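Local coordinates for protein glycerate 2-kinase (Pyrococcus horikoshii, PDB 1X3L) that catalyses the ATP-dependent, magnesium-supported phosphorylation of D-glycerate to 2-phosphoglycerate, and also accepts other nucleotides or pyrophosphate as phosphate donor, at residues G339-S350 / V399-L409; T352-V363 / G379-L389. One frame throughout, in Å; residues are numbered along the deposited sequence.

How the contacts relate
Both contacts lie within the MOFRL family region, away from the probable substrate-binding lysine, Lys58. Contact 2, the more buried, pairs two strands of the mixed sheet as a hairpin and folds the helix from 385 onward against the turns that precede the first strand. Contact 1, only partly buried, sets helix 343-351 and its glycine-rich lead-in against the 399-409 region beside that sheet. That helix ends just before the first segment of contact 2, and the two contacts meet through Leu349 and Leu389 and through Ala348 and Val381. Contact 1 relies on a histidine-carboxylate hydrogen bond and a lysine over a tyrosine, contact 2 on strand pairing, beta-branched packing and a peripheral salt bridge.

Contact 1. Residues G339-S350 / V399-L409; sequences GKGGPNQEIALS and VLKEHNSYEAL
Lys340 lays its side chain along Tyr406, its NZ 3.7 Å from the ring centroid and almost straight above it, a cation-pi contact. The chain is extended until a bend at its last torsion (chi4 -57°) turns the ammonium over the ring. At the edge of the same ring sits Gln345 OE1, buried without a hydrogen-bonding partner. His403, with positive phi, closes helix 396-401 in a Schellman motif, and its ring has Leu400 O over one face and Glu346 at its edge: ND1 donates to Glu346 OE2 at 2.6 Å, nearly straight (175°) and onto the syn lone pair, with carboxylate and ring nearly coplanar. Two waters also donate to the carboxylate, one to each oxygen, helping fix its rotation. Asn404 OD1 accepts from Lys340 N at 2.9 Å, and Tyr406 N donates to Lys340 O, tying the glycine-rich loop down just before the helix. On the apolar side of the helix, Leu349 is a knob among Leu400, Ser405, Ala408 and Leu409, its CD2 3.5 Å from Ser405 CB. The axes of segments 343-350 and 405-409 lie at 54°; Leu415 of strand 415-416 touches Gln345, Tyr406 and Leu409, while helix 297-314 borders Glu346, Ser350 and Leu400.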
loop_
_atom_site.group_PDB
_atom_site.type_symbol
_atom_site.label_atom_id
_atom_site.label_comp_id
_atom_site.label_asym_id
_atom_site.label_seq_id
_atom_site.Cartn_x
_atom_site.Cartn_y
_atom_site.Cartn_z
ATOM N N GLY A 339 -1.872 23.918 -12.864
ATOM C CA GLY A 339 -2.626 23.402 -13.993
ATOM C C GLY A 339 -3.066 21.966 -13.778
ATOM O O GLY A 339 -3.215 21.524 -12.642
ATOM N N LYS A 340 -3.270 21.237 -14.870
ATOM C CA LYS A 340 -3.701 19.843 -14.799
ATOM C C LYS A 340 -2.466 18.942 -14.849
ATOM O O LYS A 340 -1.576 19.153 -15.672
ATOM C CB LYS A 340 -4.630 19.533 -15.981
ATOM C CG LYS A 340 -5.554 18.334 -15.785
ATOM C CD LYS A 340 -6.433 18.122 -17.020
ATOM C CE LYS A 340 -7.634 17.225 -16.726
ATOM N NZ LYS A 340 -7.250 15.887 -16.197
ATOM N N GLY A 341 -2.411 17.944 -13.971
ATOM C CA GLY A 341 -1.263 17.053 -13.953
ATOM C C GLY A 341 -1.086 16.326 -12.635
ATOM O O GLY A 341 -1.999 16.304 -11.813
ATOM N N GLY A 342 0.091 15.729 -12.441
ATOM C CA GLY A 342 0.379 14.990 -11.222
ATOM C C GLY A 342 1.854 14.621 -11.111
ATOM O O GLY A 342 2.620 14.891 -12.032
ATOM N N PRO A 343 2.277 13.971 -10.009
ATOM C CA PRO A 343 3.677 13.574 -9.795
ATOM C C PRO A 343 4.326 12.793 -10.941
ATOM O O PRO A 343 5.287 13.259 -11.553
ATOM C CB PRO A 343 3.615 12.751 -8.508
ATOM C CG PRO A 343 2.417 13.316 -7.785
ATOM C CD PRO A 343 1.422 13.483 -8.910
ATOM N N ASN A 344 3.800 11.607 -11.227
ATOM C CA ASN A 344 4.378 10.764 -12.273
ATOM C C ASN A 344 4.362 11.444 -13.650
ATOM O O ASN A 344 5.269 11.290 -14.458
ATOM C CB ASN A 344 3.581 9.461 -12.325
ATOM C CG ASN A 344 3.902 8.642 -11.104
ATOM O OD1 ASN A 344 5.056 8.342 -10.815
ATOM N ND2 ASN A 344 2.840 8.290 -10.360
ATOM N N GLN A 345 3.340 12.241 -13.935
ATOM C CA GLN A 345 3.315 12.955 -15.203
ATOM C C GLN A 345 4.461 13.966 -15.229
ATOM O O GLN A 345 5.073 14.190 -16.274
ATOM C CB GLN A 345 1.985 13.673 -15.386
ATOM C CG GLN A 345 0.809 12.722 -15.581
ATOM C CD GLN A 345 -0.517 13.430 -15.434
ATOM O OE1 GLN A 345 -0.886 14.267 -16.260
ATOM N NE2 GLN A 345 -1.237 13.112 -14.365
ATOM N N GLU A 346 4.768 14.573 -14.084
ATOM C CA GLU A 346 5.862 15.538 -14.064
ATOM C C GLU A 346 7.227 14.851 -14.121
ATOM O O GLU A 346 8.173 15.400 -14.676
ATOM C CB GLU A 346 5.753 16.471 -12.845
ATOM C CG GLU A 346 4.829 17.657 -13.120
ATOM C CD GLU A 346 4.971 18.797 -12.118
ATOM O OE1 GLU A 346 6.062 18.951 -11.531
ATOM O OE2 GLU A 346 3.990 19.556 -11.937
ATOM N N ILE A 347 7.325 13.647 -13.565
ATOM C CA ILE A 347 8.580 12.903 -13.619
ATOM C C ILE A 347 8.897 12.635 -15.089
ATOM O O ILE A 347 9.999 12.916 -15.571
ATOM C CB ILE A 347 8.470 11.532 -12.915
ATOM C CG1 ILE A 347 8.445 11.713 -11.394
ATOM C CG2 ILE A 347 9.628 10.634 -13.350
ATOM C CD1 ILE A 347 8.282 10.402 -10.630
ATOM N N ALA A 348 7.913 12.078 -15.791
ATOM C CA ALA A 348 8.051 11.747 -17.205
ATOM C C ALA A 348 8.370 12.959 -18.073
ATOM O O ALA A 348 9.314 12.933 -18.865
ATOM C CB ALA A 348 6.765 11.090 -17.708
ATOM N N LEU A 349 7.582 14.020 -17.921
ATOM C CA LEU A 349 7.782 15.215 -18.729
ATOM C C LEU A 349 9.115 15.896 -18.442
ATOM O O LEU A 349 9.795 16.358 -19.360
ATOM C CB LEU A 349 6.630 16.206 -18.504
ATOM C CG LEU A 349 6.684 17.497 -19.335
ATOM C CD1 LEU A 349 6.567 17.167 -20.826
ATOM C CD2 LEU A 349 5.552 18.427 -18.913
ATOM N N SER A 350 9.500 15.941 -17.173
ATOM C CA SER A 350 10.749 16.598 -16.795
ATOM C C SER A 350 11.959 15.887 -17.394
ATOM O O SER A 350 12.958 16.518 -17.748
ATOM C CB SER A 350 10.873 16.642 -15.269
ATOM O OG SER A 350 11.991 17.412 -14.872
ATOM N N VAL A 399 5.739 24.704 -18.874
ATOM C CA VAL A 399 4.642 23.794 -18.545
ATOM C C VAL A 399 4.825 23.230 -17.142
ATOM O O VAL A 399 3.872 23.139 -16.370
ATOM C CB VAL A 399 4.558 22.620 -19.551
ATOM C CG1 VAL A 399 3.438 21.664 -19.140
ATOM C CG2 VAL A 399 4.299 23.152 -20.954
ATOM N N LEU A 400 6.056 22.851 -16.812
ATOM C CA LEU A 400 6.347 22.303 -15.490
ATOM C C LEU A 400 6.187 23.377 -14.417
ATOM O O LEU A 400 5.676 23.110 -13.333
ATOM C CB LEU A 400 7.766 21.716 -15.462
ATOM C CG LEU A 400 7.905 20.373 -16.195
ATOM C CD1 LEU A 400 9.372 20.017 -16.390
ATOM C CD2 LEU A 400 7.184 19.284 -15.394
ATOM N N LYS A 401 6.616 24.596 -14.728
ATOM C CA LYS A 401 6.499 25.708 -13.787
ATOM C C LYS A 401 5.024 25.939 -13.462
ATOM O O LYS A 401 4.659 26.185 -12.317
ATOM C CB LYS A 401 7.110 26.970 -14.400
ATOM C CG LYS A 401 6.982 28.229 -13.548
ATOM C CD LYS A 401 7.534 29.440 -14.301
ATOM C CE LYS A 401 7.360 30.733 -13.515
ATOM N NZ LYS A 401 7.842 31.914 -14.292
ATOM N N GLU A 402 4.181 25.840 -14.484
ATOM C CA GLU A 402 2.743 26.026 -14.323
ATOM C C GLU A 402 2.043 24.765 -13.828
ATOM O O GLU A 402 0.836 24.777 -13.589
ATOM C CB GLU A 402 2.125 26.445 -15.657
ATOM C CG GLU A 402 2.425 27.872 -16.063
ATOM C CD GLU A 402 2.094 28.138 -17.516
ATOM O OE1 GLU A 402 1.082 27.595 -18.007
ATOM O OE2 GLU A 402 2.841 28.897 -18.169
ATOM N N HIS A 403 2.798 23.678 -13.676
ATOM C CA HIS A 403 2.228 22.412 -13.221
ATOM C C HIS A 403 1.038 22.017 -14.087
ATOM O O HIS A 403 -0.052 21.730 -13.598
ATOM C CB HIS A 403 1.816 22.523 -11.754
ATOM C CG HIS A 403 2.973 22.746 -10.831
ATOM N ND1 HIS A 403 3.997 21.833 -10.691
ATOM C CD2 HIS A 403 3.301 23.803 -10.050
ATOM C CE1 HIS A 403 4.907 22.318 -9.866
ATOM N NE2 HIS A 403 4.510 23.512 -9.463
ATOM N N ASN A 404 1.276 21.993 -15.389
ATOM C CA ASN A 404 0.250 21.657 -16.359
ATOM C C ASN A 404 0.799 20.550 -17.274
ATOM O O ASN A 404 0.560 20.556 -18.485
ATOM C CB ASN A 404 -0.070 22.929 -17.157
ATOM C CG ASN A 404 -1.358 22.833 -17.936
ATOM O OD1 ASN A 404 -2.356 22.301 -17.450
ATOM N ND2 ASN A 404 -1.351 23.374 -19.149
ATOM N N SER A 405 1.528 19.597 -16.688
ATOM C CA SER A 405 2.135 18.515 -17.470
ATOM C C SER A 405 1.126 17.628 -18.206
ATOM O O SER A 405 1.438 17.083 -19.259
ATOM C CB SER A 405 3.032 17.642 -16.581
ATOM O OG SER A 405 2.294 17.057 -15.520
ATOM N N TYR A 406 -0.076 17.485 -17.663
ATOM C CA TYR A 406 -1.093 16.659 -18.315
ATOM C C TYR A 406 -1.352 17.139 -19.743
ATOM O O TYR A 406 -1.392 16.340 -20.679
ATOM C CB TYR A 406 -2.407 16.705 -17.528
ATOM C CG TYR A 406 -3.530 15.858 -18.118
ATOM C CD1 TYR A 406 -3.768 14.565 -17.654
ATOM C CD2 TYR A 406 -4.374 16.366 -19.111
ATOM C CE1 TYR A 406 -4.824 13.798 -18.150
ATOM C CE2 TYR A 406 -5.437 15.603 -19.622
ATOM C CZ TYR A 406 -5.655 14.323 -19.130
ATOM O OH TYR A 406 -6.707 13.564 -19.595
ATOM N N GLU A 407 -1.526 18.447 -19.905
ATOM C CA GLU A 407 -1.808 19.013 -21.217
ATOM C C GLU A 407 -0.681 18.823 -22.226
ATOM O O GLU A 407 -0.932 18.671 -23.426
ATOM C CB GLU A 407 -2.138 20.503 -21.082
ATOM C CG GLU A 407 -3.357 20.795 -20.218
ATOM C CD GLU A 407 -4.596 20.062 -20.696
ATOM O OE1 GLU A 407 -4.895 20.127 -21.905
ATOM O OE2 GLU A 407 -5.275 19.425 -19.862
ATOM N N ALA A 408 0.562 18.832 -21.755
ATOM C CA ALA A 408 1.692 18.653 -22.662
ATOM C C ALA A 408 1.779 17.202 -23.110
ATOM O O ALA A 408 1.861 16.919 -24.304
ATOM C CB ALA A 408 2.998 19.073 -21.983
ATOM N N LEU A 409 1.762 16.289 -22.142
ATOM C CA LEU A 409 1.844 14.863 -22.442
ATOM C C LEU A 409 0.688 14.414 -23.328
ATOM O O LEU A 409 0.857 13.548 -24.184
ATOM C CB LEU A 409 1.841 14.047 -21.147
ATOM C CG LEU A 409 3.070 14.196 -20.236
ATOM C CD1 LEU A 409 2.853 13.396 -18.957
ATOM C CD2 LEU A 409 4.327 13.710 -20.970
HETATM O O HOH W 1 -8.154 13.298 -16.656
HETATM O O HOH W 2 1.892 19.011 -13.841
HETATM O O HOH W 3 7.203 21.314 -11.701
#

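Contact 2. Residues T352-V363 / G379-L389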
loop_
_atom_site.group_PDB
_atom_site.type_symbol
_atom_site.label_atom_id
_atom_site.label_comp_id
_atom_site.label_asym_id
_atom_site.label_seq_id
_atom_site.Cartn_x
_atom_site.Cartn_y
_atom_site.Cartn_z
ATOM N N THR A 352 12.069 14.277 -20.277
ATOM C CA THR A 352 12.123 14.321 -21.743
ATOM C C THR A 352 13.344 14.985 -22.365
ATOM O O THR A 352 13.912 14.458 -23.322
ATOM C CB THR A 352 10.873 15.001 -22.364
ATOM O OG1 THR A 352 10.745 16.340 -21.864
ATOM C CG2 THR A 352 9.615 14.200 -22.044
ATOM N N ARG A 353 13.758 16.134 -21.843
ATOM C CA ARG A 353 14.903 16.816 -22.433
ATOM C C ARG A 353 16.205 16.040 -22.296
ATOM O O ARG A 353 16.974 15.934 -23.252
ATOM C CB ARG A 353 15.075 18.216 -21.836
ATOM C CG ARG A 353 16.126 19.045 -22.580
ATOM C CD ARG A 353 15.938 20.538 -22.355
ATOM N NE ARG A 353 16.699 21.333 -23.319
ATOM C CZ ARG A 353 16.530 22.640 -23.512
ATOM N NH1 ARG A 353 15.622 23.308 -22.806
ATOM N NH2 ARG A 353 17.262 23.282 -24.414
ATOM N N LYS A 354 16.449 15.477 -21.120
ATOM C CA LYS A 354 17.680 14.728 -20.910
ATOM C C LYS A 354 17.778 13.430 -21.703
ATOM O O LYS A 354 18.882 12.960 -21.961
ATOM C CB LYS A 354 17.884 14.443 -19.418
ATOM C CG LYS A 354 18.566 15.590 -18.668
ATOM C CD LYS A 354 18.692 15.287 -17.185
ATOM C CE LYS A 354 19.478 16.366 -16.459
ATOM N NZ LYS A 354 20.917 16.347 -16.817
ATOM N N ILE A 355 16.649 12.841 -22.092
ATOM C CA ILE A 355 16.721 11.593 -22.849
ATOM C C ILE A 355 16.452 11.801 -24.333
ATOM O O ILE A 355 16.331 10.835 -25.090
ATOM C CB ILE A 355 15.743 10.501 -22.310
ATOM C CG1 ILE A 355 14.289 10.896 -22.586
ATOM C CG2 ILE A 355 15.968 10.287 -20.805
ATOM C CD1 ILE A 355 13.292 9.761 -22.323
ATOM N N SER A 356 16.360 13.062 -24.743
ATOM C CA SER A 356 16.123 13.398 -26.142
ATOM C C SER A 356 17.176 12.750 -27.045
ATOM O O SER A 356 18.374 12.810 -26.763
ATOM C CB SER A 356 16.152 14.919 -26.331
ATOM O OG SER A 356 15.863 15.268 -27.675
ATOM N N ASP A 357 16.714 12.121 -28.123
ATOM C CA ASP A 357 17.585 11.457 -29.092
ATOM C C ASP A 357 18.263 10.171 -28.615
ATOM O O ASP A 357 19.094 9.603 -29.326
ATOM C CB ASP A 357 18.650 12.430 -29.607
ATOM C CG ASP A 357 18.058 13.548 -30.443
ATOM O OD1 ASP A 357 17.179 13.255 -31.281
ATOM O OD2 ASP A 357 18.475 14.715 -30.270
ATOM N N LEU A 358 17.917 9.704 -27.422
ATOM C CA LEU A 358 18.505 8.469 -26.921
ATOM C C LEU A 358 17.547 7.301 -27.171
ATOM O O LEU A 358 16.339 7.501 -27.334
ATOM C CB LEU A 358 18.801 8.586 -25.418
ATOM C CG LEU A 358 19.733 9.727 -25.002
ATOM C CD1 LEU A 358 19.905 9.732 -23.486
ATOM C CD2 LEU A 358 21.080 9.563 -25.694
ATOM N N GLU A 359 18.091 6.093 -27.231
ATOM C CA GLU A 359 17.278 4.896 -27.429
ATOM C C GLU A 359 16.842 4.496 -26.025
ATOM O O GLU A 359 17.307 3.497 -25.469
ATOM C CB GLU A 359 18.110 3.774 -28.058
ATOM C CG GLU A 359 18.554 4.051 -29.482
ATOM C CD GLU A 359 17.381 4.322 -30.404
ATOM O OE1 GLU A 359 16.395 3.556 -30.356
ATOM O OE2 GLU A 359 17.441 5.298 -31.178
ATOM N N ALA A 360 15.956 5.300 -25.448
ATOM C CA ALA A 360 15.503 5.047 -24.095
ATOM C C ALA A 360 14.037 5.389 -23.900
ATOM O O ALA A 360 13.429 6.092 -24.710
ATOM C CB ALA A 360 16.357 5.849 -23.116
ATOM N N LEU A 361 13.475 4.884 -22.812
ATOM C CA LEU A 361 12.084 5.144 -22.490
ATOM C C LEU A 361 11.947 5.243 -20.987
ATOM O O LEU A 361 12.656 4.564 -20.242
ATOM C CB LEU A 361 11.184 4.024 -23.027
ATOM C CG LEU A 361 9.677 4.108 -22.741
ATOM C CD1 LEU A 361 8.889 3.436 -23.854
ATOM C CD2 LEU A 361 9.367 3.453 -21.399
ATOM N N ILE A 362 11.067 6.131 -20.546
ATOM C CA ILE A 362 10.797 6.290 -19.130
ATOM C C ILE A 362 9.290 6.302 -18.951
ATOM O O ILE A 362 8.580 7.083 -19.594
ATOM C CB ILE A 362 11.363 7.612 -18.553
ATOM C CG1 ILE A 362 12.888 7.528 -18.431
ATOM C CG2 ILE A 362 10.756 7.874 -17.170
ATOM C CD1 ILE A 362 13.543 8.797 -17.908
ATOM N N VAL A 363 8.795 5.409 -18.105
ATOM C CA VAL A 363 7.372 5.383 -17.824
ATOM C C VAL A 363 7.232 5.451 -16.306
ATOM O O VAL A 363 7.806 4.635 -15.583
ATOM C CB VAL A 363 6.687 4.107 -18.405
ATOM C CG1 VAL A 363 7.354 2.851 -17.888
ATOM C CG2 VAL A 363 5.207 4.112 -18.049
ATOM N N GLY A 379 2.882 9.116 -16.818
ATOM C CA GLY A 379 3.362 9.488 -18.135
ATOM C C GLY A 379 4.323 8.474 -18.722
ATOM O O GLY A 379 4.916 7.671 -18.003
ATOM N N ILE A 380 4.467 8.502 -20.041
ATOM C CA ILE A 380 5.375 7.595 -20.729
ATOM C C ILE A 380 6.004 8.398 -21.864
ATOM O O ILE A 380 5.306 8.944 -22.714
ATOM C CB ILE A 380 4.623 6.331 -21.256
ATOM C CG1 ILE A 380 5.587 5.432 -22.030
ATOM C CG2 ILE A 380 3.423 6.737 -22.119
ATOM C CD1 ILE A 380 4.990 4.064 -22.406
ATOM N N VAL A 381 7.332 8.481 -21.849
ATOM C CA VAL A 381 8.073 9.252 -22.833
ATOM C C VAL A 381 9.280 8.480 -23.338
ATOM O O VAL A 381 9.766 7.565 -22.675
ATOM C CB VAL A 381 8.584 10.578 -22.208
ATOM C CG1 VAL A 381 7.406 11.455 -21.768
ATOM C CG2 VAL A 381 9.472 10.267 -21.001
ATOM N N ASP A 382 9.765 8.842 -24.520
ATOM C CA ASP A 382 10.941 8.186 -25.068
ATOM C C ASP A 382 11.886 9.228 -25.644
ATOM O O ASP A 382 11.690 10.427 -25.435
ATOM C CB ASP A 382 10.555 7.153 -26.134
ATOM C CG ASP A 382 9.716 7.740 -27.252
ATOM O OD1 ASP A 382 10.007 8.876 -27.681
ATOM O OD2 ASP A 382 8.771 7.057 -27.707
ATOM N N GLY A 383 12.911 8.770 -26.361
ATOM C CA GLY A 383 13.888 9.678 -26.944
ATOM C C GLY A 383 13.383 10.608 -28.036
ATOM O O GLY A 383 14.101 11.523 -28.460
ATOM N N THR A 384 12.158 10.393 -28.501
ATOM C CA THR A 384 11.603 11.248 -29.546
ATOM C C THR A 384 10.647 12.292 -28.979
ATOM O O THR A 384 10.281 13.243 -29.669
ATOM C CB THR A 384 10.795 10.448 -30.573
ATOM O OG1 THR A 384 9.542 10.071 -29.992
ATOM C CG2 THR A 384 11.551 9.203 -31.007
ATOM N N THR A 385 10.248 12.113 -27.725
ATOM C CA THR A 385 9.276 13.010 -27.108
ATOM C C THR A 385 9.620 14.493 -27.034
ATOM O O THR A 385 8.795 15.337 -27.391
ATOM C CB THR A 385 8.905 12.534 -25.699
ATOM O OG1 THR A 385 8.481 11.162 -25.755
ATOM C CG2 THR A 385 7.763 13.380 -25.151
ATOM N N TYR A 386 10.820 14.823 -26.570
ATOM C CA TYR A 386 11.191 16.223 -26.458
ATOM C C TYR A 386 10.974 16.972 -27.777
ATOM O O TYR A 386 10.310 18.007 -27.809
ATOM C CB TYR A 386 12.649 16.366 -26.016
ATOM C CG TYR A 386 13.014 17.795 -25.689
ATOM C CD1 TYR A 386 12.405 18.460 -24.627
ATOM C CD2 TYR A 386 13.930 18.500 -26.469
ATOM C CE1 TYR A 386 12.694 19.796 -24.350
ATOM C CE2 TYR A 386 14.227 19.839 -26.201
ATOM C CZ TYR A 386 13.603 20.479 -25.143
ATOM O OH TYR A 386 13.871 21.804 -24.884
ATOM N N LYS A 387 11.514 16.437 -28.868
ATOM C CA LYS A 387 11.369 17.096 -30.158
ATOM C C LYS A 387 9.927 17.178 -30.640
ATOM O O LYS A 387 9.560 18.124 -31.342
ATOM C CB LYS A 387 12.267 16.423 -31.201
ATOM C CG LYS A 387 13.745 16.744 -30.957
ATOM C CD LYS A 387 14.688 16.203 -32.033
ATOM C CE LYS A 387 16.128 16.641 -31.733
ATOM N NZ LYS A 387 17.129 16.128 -32.711
ATOM N N LYS A 388 9.103 16.204 -30.263
ATOM C CA LYS A 388 7.703 16.240 -30.663
ATOM C C LYS A 388 7.024 17.396 -29.927
ATOM O O LYS A 388 6.163 18.077 -30.485
ATOM C CB LYS A 388 7.013 14.907 -30.352
ATOM C CG LYS A 388 7.438 13.784 -31.297
ATOM C CD LYS A 388 6.807 12.440 -30.947
ATOM C CE LYS A 388 7.313 11.343 -31.885
ATOM N NZ LYS A 388 6.808 9.987 -31.507
ATOM N N LEU A 389 7.432 17.621 -28.682
ATOM C CA LEU A 389 6.885 18.707 -27.876
ATOM C C LEU A 389 7.310 20.054 -28.471
ATOM O O LEU A 389 6.502 20.981 -28.583
ATOM C CB LEU A 389 7.383 18.598 -26.430
ATOM C CG LEU A 389 6.845 17.442 -25.574
ATOM C CD1 LEU A 389 7.698 17.264 -24.325
ATOM C CD2 LEU A 389 5.393 17.719 -25.198
HETATM O O HOH W 4 12.799 13.133 -25.258
HETATM O O HOH W 5 13.390 14.362 -28.735
#
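Thr352 CG2 meets Val381 CG1 at 3.5 Å and also touches the methyl of Thr385, while Ile355 CD1 approaches Val381 CG2. Around this apolar centre strands 359-366 and 378-382 pair antiparallel: Ile362 and Val381 form a hydrogen-bonded pair, each N donating to the other's O at 2.9 Å. On the other sheet face Val363 CG2 rests on Ile380 CB. Gly383 fits where a side chain would strike Leu358 O, and its own O accepts a 2.7 Å bond from Asp357 N on an in-plane lone pair. Asp382 and Thr385 form a capping box at the start of helix 385-391. Farther out, Tyr386 CG stands anti to the backbone N (chi1 -171°), which sets the ring beside Arg353, whose CG lies 4.0 Å from the Tyr386 ring centroid over one face. Tyr386 OH in turn sits above one face of the Arg353 guanidinium. Replacing Tyr386 by an alanine is likely to remove the ring face under the Arg353 chain and leave that chain less restrained. At the rim Lys387 NZ bridges both oxygens of Asp357, 3.1 Å from OD2. Helix 297-314 packs against Ile355, Ala360 and Ile362, helix 6-20 covers Leu361, Val363 and Ile380 on the opposite face, and strand 427-435 pairs with 359-366 along its other edge.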